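Local coordinates for putative phosphosugar isomerase (Clostridium difficile, PDB 3G68) that probably binds phosphosugars through its paired SIS domains and may isomerise them, being related to the isomerase half of glucosamine-6-phosphate synthase, at the interface of chains A and B and the interface of chains A and C. Coordinates in Å, arbitrary orientation; residue numbers count along the deposited sequence, not the author numbering. Chains: chain A/B/C, Putative phosphosugar isomerase.

Contact 1: the interface of chains A and B. Residues chain A 9-10, 13-14, 17; chain B 16, 19-20, 177-178, 181.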
ATOM      1  N   LEU A   9     -20.101   8.941  16.962  1.00  8.61           N
ATOM      2  CA  LEU A   9     -21.398   8.771  17.583  1.00  9.16           C
ATOM      3  C   LEU A   9     -22.561   9.440  16.841  1.00  9.90           C
ATOM      4  O   LEU A   9     -23.695   8.990  16.962  1.00  7.90           O
ATOM      5  CB  LEU A   9     -21.366   9.129  19.092  1.00 10.00           C
ATOM      6  CG  LEU A   9     -20.621   8.097  19.990  1.00 14.49           C
ATOM      7  CD1 LEU A   9     -20.548   8.586  21.437  1.00 17.40           C
ATOM      8  CD2 LEU A   9     -21.248   6.719  19.967  1.00 18.07           C
ATOM      9  N   GLU A  10     -22.278  10.511  16.099  1.00  8.48           N
ATOM     10  CA  GLU A  10     -23.302  11.156  15.243  1.00  8.71           C
ATOM     11  C   GLU A  10     -23.348  10.569  13.826  1.00  8.83           C
ATOM     12  O   GLU A  10     -24.165  11.000  13.006  1.00  9.63           O
ATOM     13  CB  GLU A  10     -23.101  12.667  15.158  1.00  8.35           C
ATOM     14  CG  GLU A  10     -21.798  13.149  14.445  1.00  8.41           C
ATOM     15  CD  GLU A  10     -21.849  14.587  14.024  1.00  8.84           C
ATOM     16  OE1 GLU A  10     -22.932  15.208  14.044  1.00 10.37           O
ATOM     17  OE2 GLU A  10     -20.803  15.120  13.647  1.00 11.03           O
ATOM     18  N   VAL A  13     -26.952   9.167  12.494  1.00  8.14           N
ATOM     19  CA  VAL A  13     -27.988  10.133  12.125  1.00  6.38           C
ATOM     20  C   VAL A  13     -27.641  10.858  10.827  1.00  7.22           C
ATOM     21  O   VAL A  13     -28.531  11.154  10.015  1.00  9.26           O
ATOM     22  CB  VAL A  13     -28.325  11.139  13.285  1.00  7.52           C
ATOM     23  CG1 VAL A  13     -27.111  12.048  13.559  1.00  4.56           C
ATOM     24  CG2 VAL A  13     -29.603  11.952  12.914  1.00  8.11           C
ATOM     25  N   ARG A  14     -26.353  11.118  10.597  1.00  7.63           N
ATOM     26  CA  ARG A  14     -25.910  11.753   9.342  1.00  7.25           C
ATOM     27  C   ARG A  14     -26.162  10.811   8.162  1.00  8.85           C
ATOM     28  O   ARG A  14     -26.598  11.257   7.098  1.00  8.26           O
ATOM     29  CB  ARG A  14     -24.431  12.134   9.413  1.00  6.31           C
ATOM     30  CG  ARG A  14     -24.099  13.180  10.465  1.00 10.13           C
ATOM     31  CD  ARG A  14     -24.633  14.579  10.157  1.00 10.90           C
ATOM     32  NE  ARG A  14     -24.164  15.471  11.210  1.00  7.96           N
ATOM     33  CZ  ARG A  14     -24.015  16.784  11.108  1.00  9.50           C
ATOM     34  NH1 ARG A  14     -24.362  17.457  10.022  1.00  9.78           N
ATOM     35  NH2 ARG A  14     -23.506  17.439  12.122  1.00 11.83           N
ATOM     36  N   GLU A  17     -29.863  10.808   7.285  1.00  8.42           N
ATOM     37  CA  GLU A  17     -30.283  12.037   6.560  1.00 10.50           C
ATOM     38  C   GLU A  17     -29.772  12.055   5.128  1.00  9.95           C
ATOM     39  O   GLU A  17     -30.460  12.537   4.238  1.00  9.55           O
ATOM     40  CB  GLU A  17     -29.891  13.317   7.329  1.00 13.16           C
ATOM     41  CG  GLU A  17     -30.725  13.531   8.628  1.00 19.60           C
ATOM     42  CD  GLU A  17     -32.232  13.737   8.400  1.00 20.25           C
ATOM     43  OE1 GLU A  17     -32.633  14.351   7.389  1.00 34.53           O
ATOM     44  OE2 GLU A  17     -33.037  13.267   9.245  1.00 33.24           O
TER
ATOM     45  N   ARG B  16     -31.134  13.675  18.289  1.00  9.25           N
ATOM     46  CA  ARG B  16     -30.896  12.974  17.017  1.00  9.04           C
ATOM     47  C   ARG B  16     -32.034  12.005  16.677  1.00 10.95           C
ATOM     48  O   ARG B  16     -32.396  11.884  15.500  1.00 12.17           O
ATOM     49  CB  ARG B  16     -29.590  12.230  17.050  1.00 10.32           C
ATOM     50  CG  ARG B  16     -28.420  13.150  17.042  1.00 11.05           C
ATOM     51  CD  ARG B  16     -27.212  12.412  17.387  1.00 13.52           C
ATOM     52  NE  ARG B  16     -26.124  13.348  17.519  1.00 17.37           N
ATOM     53  CZ  ARG B  16     -25.085  13.187  18.317  1.00 18.30           C
ATOM     54  NH1 ARG B  16     -24.982  12.114  19.088  1.00 16.06           N
ATOM     55  NH2 ARG B  16     -24.161  14.123  18.341  1.00 16.45           N
ATOM     56  N   ILE B  19     -35.016  14.138  15.466  1.00 13.65           N
ATOM     57  CA  ILE B  19     -34.749  14.553  14.083  1.00 13.25           C
ATOM     58  C   ILE B  19     -35.085  13.403  13.098  1.00 15.08           C
ATOM     59  O   ILE B  19     -35.816  13.621  12.140  1.00 15.19           O
ATOM     60  CB  ILE B  19     -33.281  15.061  13.957  1.00 14.79           C
ATOM     61  CG1 ILE B  19     -33.186  16.479  14.529  1.00 10.88           C
ATOM     62  CG2 ILE B  19     -32.768  15.048  12.494  1.00 17.81           C
ATOM     63  CD1 ILE B  19     -31.728  16.964  14.791  1.00 11.03           C
ATOM     64  N   SER B  20     -34.599  12.189  13.372  1.00 14.76           N
ATOM     65  CA  SER B  20     -34.907  11.038  12.510  1.00 16.47           C
ATOM     66  C   SER B  20     -36.386  10.651  12.468  1.00 17.19           C
ATOM     67  O   SER B  20     -36.815  10.055  11.490  1.00 19.29           O
ATOM     68  CB  SER B  20     -34.087   9.822  12.906  1.00 16.66           C
ATOM     69  OG  SER B  20     -32.710  10.100  12.775  1.00 17.15           O
ATOM     70  N   ILE B 177     -31.390  20.881   8.754  1.00 10.83           N
ATOM     71  CA  ILE B 177     -31.220  19.742   9.677  1.00 10.58           C
ATOM     72  C   ILE B 177     -29.736  19.524   9.987  1.00 11.20           C
ATOM     73  O   ILE B 177     -29.374  19.307  11.133  1.00 10.93           O
ATOM     74  CB  ILE B 177     -31.802  18.450   9.120  1.00 11.68           C
ATOM     75  CG1 ILE B 177     -33.332  18.561   9.002  1.00 13.82           C
ATOM     76  CG2 ILE B 177     -31.389  17.265   9.996  1.00 14.48           C
ATOM     77  CD1 ILE B 177     -34.051  18.910  10.264  1.00 11.50           C
ATOM     78  N   ASN B 178     -28.891  19.603   8.969  1.00 11.65           N
ATOM     79  CA  ASN B 178     -27.448  19.415   9.158  1.00 12.30           C
ATOM     80  C   ASN B 178     -26.787  20.522  10.015  1.00 11.46           C
ATOM     81  O   ASN B 178     -25.896  20.216  10.793  1.00  8.48           O
ATOM     82  CB  ASN B 178     -26.761  19.128   7.831  1.00 13.45           C
ATOM     83  CG  ASN B 178     -26.929  17.653   7.423  1.00 16.99           C
ATOM     84  OD1 ASN B 178     -26.307  16.762   8.018  1.00 15.83           O
ATOM     85  ND2 ASN B 178     -27.797  17.392   6.465  1.00 21.76           N
ATOM     86  N   LEU B 181     -27.736  19.667  13.497  1.00  9.52           N
ATOM     87  CA  LEU B 181     -26.873  18.540  13.911  1.00  9.42           C
ATOM     88  C   LEU B 181     -25.459  19.016  14.268  1.00  9.21           C
ATOM     89  O   LEU B 181     -24.830  18.506  15.197  1.00 10.17           O
ATOM     90  CB  LEU B 181     -26.846  17.447  12.830  1.00  8.87           C
ATOM     91  CG  LEU B 181     -28.113  16.609  12.705  1.00 10.54           C
ATOM     92  CD1 LEU B 181     -28.025  15.678  11.463  1.00 11.41           C
ATOM     93  CD2 LEU B 181     -28.371  15.780  13.998  1.00  8.29           C
TER
HETATM   94  O   HOH W   1     -25.009  15.715  15.701  1.00 10.05           O
HETATM   95  O   HOH W   2     -26.942  14.273   6.815  1.00 31.39           O
HETATM   96  O   HOH W   3     -32.299  10.975  10.290  1.00 38.50           O
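The guanidinium of A:Arg14 has the side chain of B:Leu181 on one face: B:Leu181 CB sits over the centre of the group, 3.4 Å from A:Arg14 CZ, where the two side chains meet tip to tip. At the edge, in the same plane, lies the carboxylate oxygen OE1 of A:Glu10, gripped side-on by two nitrogens in a salt bridge within chain A. A:Arg14 NH2 lies 3.0 Å from A:Glu10 OE1, on the syn lone pair, and A:Arg14 NE reaches the same oxygen from above the carboxylate plane. The second flat group, the guanidinium of B:Arg16, carries A:Glu10 CB on one face, offset toward the rim.

This is a helix-on-helix patch between two copies of a double-SIS-domain protein: helix 11-25 of chain A, with the end of helix 4-9 and A:Glu10 ahead of it, packs against helices 4-20 and 170-184 of chain B. A:Arg14 bends at chi2 (-69°), and A:Arg14 NH1 donates to the amide oxygen OD1 of B:Asn178 at 2.9 Å, on a lone pair. With A:Glu10 holding one edge, the guanidinium's rotation is largely fixed.

A:Val13 crosses the extended B:Arg16 chain at about a right angle. A:Val13 CG1 rests 3.8 Å from B:Arg16 CD, while CG2 turns toward B:Ser20 OG.

Water fills in the polar links. Water 1 joins A:Glu10 OE1 (2.7 Å) to B:Leu181 O and to NE and NH2 of B:Arg16, whose charge may further stabilise an ionised A:Glu10. Water 2 bridges A:Arg14 O and B:Asn178 OD1. Water 3 lies 2.6 Å from A:Glu17 OE2 and also reaches B:Ser20 OG; the bent A:Glu17 chain lies across B:Ile177 CG2.

Contact 2: the interface of chains A and C. Residues chain A 57-61, 308; chain C 75, 78.
Charge meets backbone here. In this SIS-domain protein, the C-terminal end of helix 43-59 in chain A and the residues after it receive two side chains from chain C, at a two-fold interface where the same contact recurs with the chains exchanged.

Hydrogen bonds to main-chain carbonyls come from C:Lys78, which is poorly ordered, so its details deserve caution. As modelled, its chain runs extended beyond CG and brings the ammonium C:Lys78 NZ to A:Gln57 O at 3.0 Å, and also to A:Asn58 O and A:Leu60 O. A:Gln57 O is met in its carbonyl plane, whereas NZ stands above the carbonyl planes of the other two. Carbonyls at a helix C-terminus should suit a positive charge, so the ammonium probably caps this end.

A side-chain hydrogen bond pairs A:Asn58 with C:Asp75. A:Asn58 has CG anti to the backbone N (chi1 -179°), and A:Asn58 ND2 donates to C:Asp75 OD2 at 2.8 Å on the syn lone pair, 160° at the hydrogen. C:Asp75 OD2 lies in the amide plane of A:Asn58, yet the amide and carboxylate planes are turned 65° apart.

Apolar contact is slight: A:Asn58 CA packs 3.6 Å from C:Asp75 CG, and A:Gln57 CG lies near C:Asp75 CB as their side chains slide past each other in opposite directions.

Through water 4, the ammonium is linked to A:Leu59 O and to the carboxylate of A:Asp61, with A:Asp61 OD1 2.9 Å from that water.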
ATOM      1  N   GLN A  57     -19.087  -1.962  -9.274  1.00 10.49           N
ATOM      2  CA  GLN A  57     -18.833  -2.823 -10.446  1.00 12.36           C
ATOM      3  C   GLN A  57     -19.836  -3.974 -10.477  1.00 11.45           C
ATOM      4  O   GLN A  57     -20.249  -4.392 -11.560  1.00 11.59           O
ATOM      5  CB  GLN A  57     -17.392  -3.355 -10.451  1.00 13.13           C
ATOM      6  CG  GLN A  57     -16.973  -4.087 -11.751  1.00 19.04           C
ATOM      7  CD  GLN A  57     -16.553  -3.166 -12.929  1.00 26.63           C
ATOM      8  OE1 GLN A  57     -16.589  -1.950 -12.842  1.00 22.95           O
ATOM      9  NE2 GLN A  57     -16.132  -3.787 -14.038  1.00 33.78           N
ATOM     10  N   ASN A  58     -20.218  -4.489  -9.306  1.00 12.00           N
ATOM     11  CA  ASN A  58     -21.259  -5.523  -9.207  1.00 11.80           C
ATOM     12  C   ASN A  58     -22.646  -4.982  -9.586  1.00 12.51           C
ATOM     13  O   ASN A  58     -23.391  -5.631 -10.294  1.00 12.94           O
ATOM     14  CB  ASN A  58     -21.341  -6.079  -7.805  1.00 11.66           C
ATOM     15  CG  ASN A  58     -22.385  -7.172  -7.684  1.00 12.90           C
ATOM     16  OD1 ASN A  58     -23.504  -6.892  -7.300  1.00 12.85           O
ATOM     17  ND2 ASN A  58     -22.052  -8.389  -8.116  1.00 10.55           N
ATOM     18  N   LEU A  59     -22.963  -3.783  -9.123  1.00 11.21           N
ATOM     19  CA  LEU A  59     -24.263  -3.164  -9.351  1.00 11.23           C
ATOM     20  C   LEU A  59     -24.508  -2.668 -10.781  1.00 12.34           C
ATOM     21  O   LEU A  59     -25.559  -2.972 -11.390  1.00 11.54           O
ATOM     22  CB  LEU A  59     -24.429  -1.997  -8.374  1.00  9.65           C
ATOM     23  CG  LEU A  59     -25.728  -1.196  -8.344  1.00  9.15           C
ATOM     24  CD1 LEU A  59     -26.928  -2.120  -8.049  1.00 10.91           C
ATOM     25  CD2 LEU A  59     -25.578  -0.057  -7.313  1.00  9.93           C
ATOM     26  N   LEU A  60     -23.549  -1.918 -11.322  1.00 10.44           N
ATOM     27  CA  LEU A  60     -23.715  -1.245 -12.607  1.00 10.50           C
ATOM     28  C   LEU A  60     -23.257  -2.050 -13.815  1.00  9.06           C
ATOM     29  O   LEU A  60     -22.571  -3.049 -13.705  1.00  8.69           O
ATOM     30  CB  LEU A  60     -23.013   0.149 -12.573  1.00 11.40           C
ATOM     31  CG  LEU A  60     -23.435   1.120 -11.467  1.00 10.90           C
ATOM     32  CD1 LEU A  60     -22.689   2.442 -11.492  1.00  6.16           C
ATOM     33  CD2 LEU A  60     -24.925   1.397 -11.516  1.00 10.31           C
ATOM     34  N   ASP A  61     -23.658  -1.577 -14.979  1.00  9.36           N
ATOM     35  CA  ASP A  61     -23.333  -2.191 -16.269  1.00 10.50           C
ATOM     36  C   ASP A  61     -22.244  -1.469 -17.022  1.00 14.40           C
ATOM     37  O   ASP A  61     -22.120  -1.638 -18.244  1.00 16.59           O
ATOM     38  CB  ASP A  61     -24.573  -2.183 -17.146  1.00 12.71           C
ATOM     39  CG  ASP A  61     -25.614  -3.073 -16.649  1.00 15.54           C
ATOM     40  OD1 ASP A  61     -25.287  -3.950 -15.803  1.00 17.55           O
ATOM     41  OD2 ASP A  61     -26.755  -2.910 -17.114  1.00 12.28           O
ATOM     42  N   TYR A 308     -20.928  -6.330   1.334  1.00 11.97           N
ATOM     43  CA  TYR A 308     -20.749  -4.942   0.954  1.00  8.62           C
ATOM     44  C   TYR A 308     -21.034  -4.027   2.128  1.00  8.27           C
ATOM     45  O   TYR A 308     -20.212  -3.161   2.461  1.00  7.79           O
ATOM     46  CB  TYR A 308     -21.679  -4.614  -0.214  1.00  9.47           C
ATOM     47  CG  TYR A 308     -21.401  -5.476  -1.442  1.00  9.43           C
ATOM     48  CD1 TYR A 308     -20.183  -5.366  -2.124  1.00 10.07           C
ATOM     49  CD2 TYR A 308     -22.339  -6.363  -1.932  1.00 10.15           C
ATOM     50  CE1 TYR A 308     -19.904  -6.150  -3.225  1.00 14.38           C
ATOM     51  CE2 TYR A 308     -22.062  -7.158  -3.078  1.00 14.58           C
ATOM     52  CZ  TYR A 308     -20.834  -7.032  -3.703  1.00 14.52           C
ATOM     53  OH  TYR A 308     -20.517  -7.784  -4.823  1.00 18.68           O
TER
ATOM     54  N   ASP C  75     -17.380 -10.072 -11.836  1.00 13.36           N
ATOM     55  CA  ASP C  75     -17.732  -8.697 -12.247  1.00 13.17           C
ATOM     56  C   ASP C  75     -16.666  -7.998 -13.101  1.00 13.95           C
ATOM     57  O   ASP C  75     -16.975  -7.038 -13.808  1.00 15.39           O
ATOM     58  CB  ASP C  75     -18.101  -7.844 -11.034  1.00 13.15           C
ATOM     59  CG  ASP C  75     -19.329  -8.381 -10.302  1.00 13.07           C
ATOM     60  OD1 ASP C  75     -20.216  -8.917 -10.977  1.00 18.28           O
ATOM     61  OD2 ASP C  75     -19.414  -8.285  -9.069  1.00 17.65           O
ATOM     62  N   LYS C  78     -17.754  -8.849 -17.179  1.00 27.58           N
ATOM     63  CA  LYS C  78     -19.143  -8.632 -17.594  1.00 30.49           C
ATOM     64  C   LYS C  78     -19.322  -8.361 -19.074  1.00 32.77           C
ATOM     65  O   LYS C  78     -20.313  -8.760 -19.674  1.00 35.26           O
ATOM     66  CB  LYS C  78     -19.722  -7.390 -16.877  1.00 31.21           C
ATOM     67  CG  LYS C  78     -20.064  -7.559 -15.440  1.00 31.04           C
ATOM     68  CD  LYS C  78     -20.759  -6.301 -14.890  1.00 30.65           C
ATOM     69  CE  LYS C  78     -21.540  -6.625 -13.652  1.00 32.65           C
ATOM     70  NZ  LYS C  78     -22.506  -5.585 -13.214  1.00 27.75           N
TER
HETATM   71  O   HOH W   4     -25.432  -5.080 -13.187  1.00 28.76           O

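About 31 Å separates the C-alpha centres of contact 1 and contact 2, and the two share no residue. Chain A uses helix 11-25, the end of helix 4-9 and the residue joining them in contact 1, but mainly the end of helix 43-59 and the turn beyond it in contact 2, so it can engage chains B and C at once. The symmetry differs too: contact 2 belongs to a two-fold interface, whereas the interface of contact 1 is not an exact two-fold. The deposited assembly holds four copies and could combine both kinds of interface, although the structure alone does not show which persist in solution.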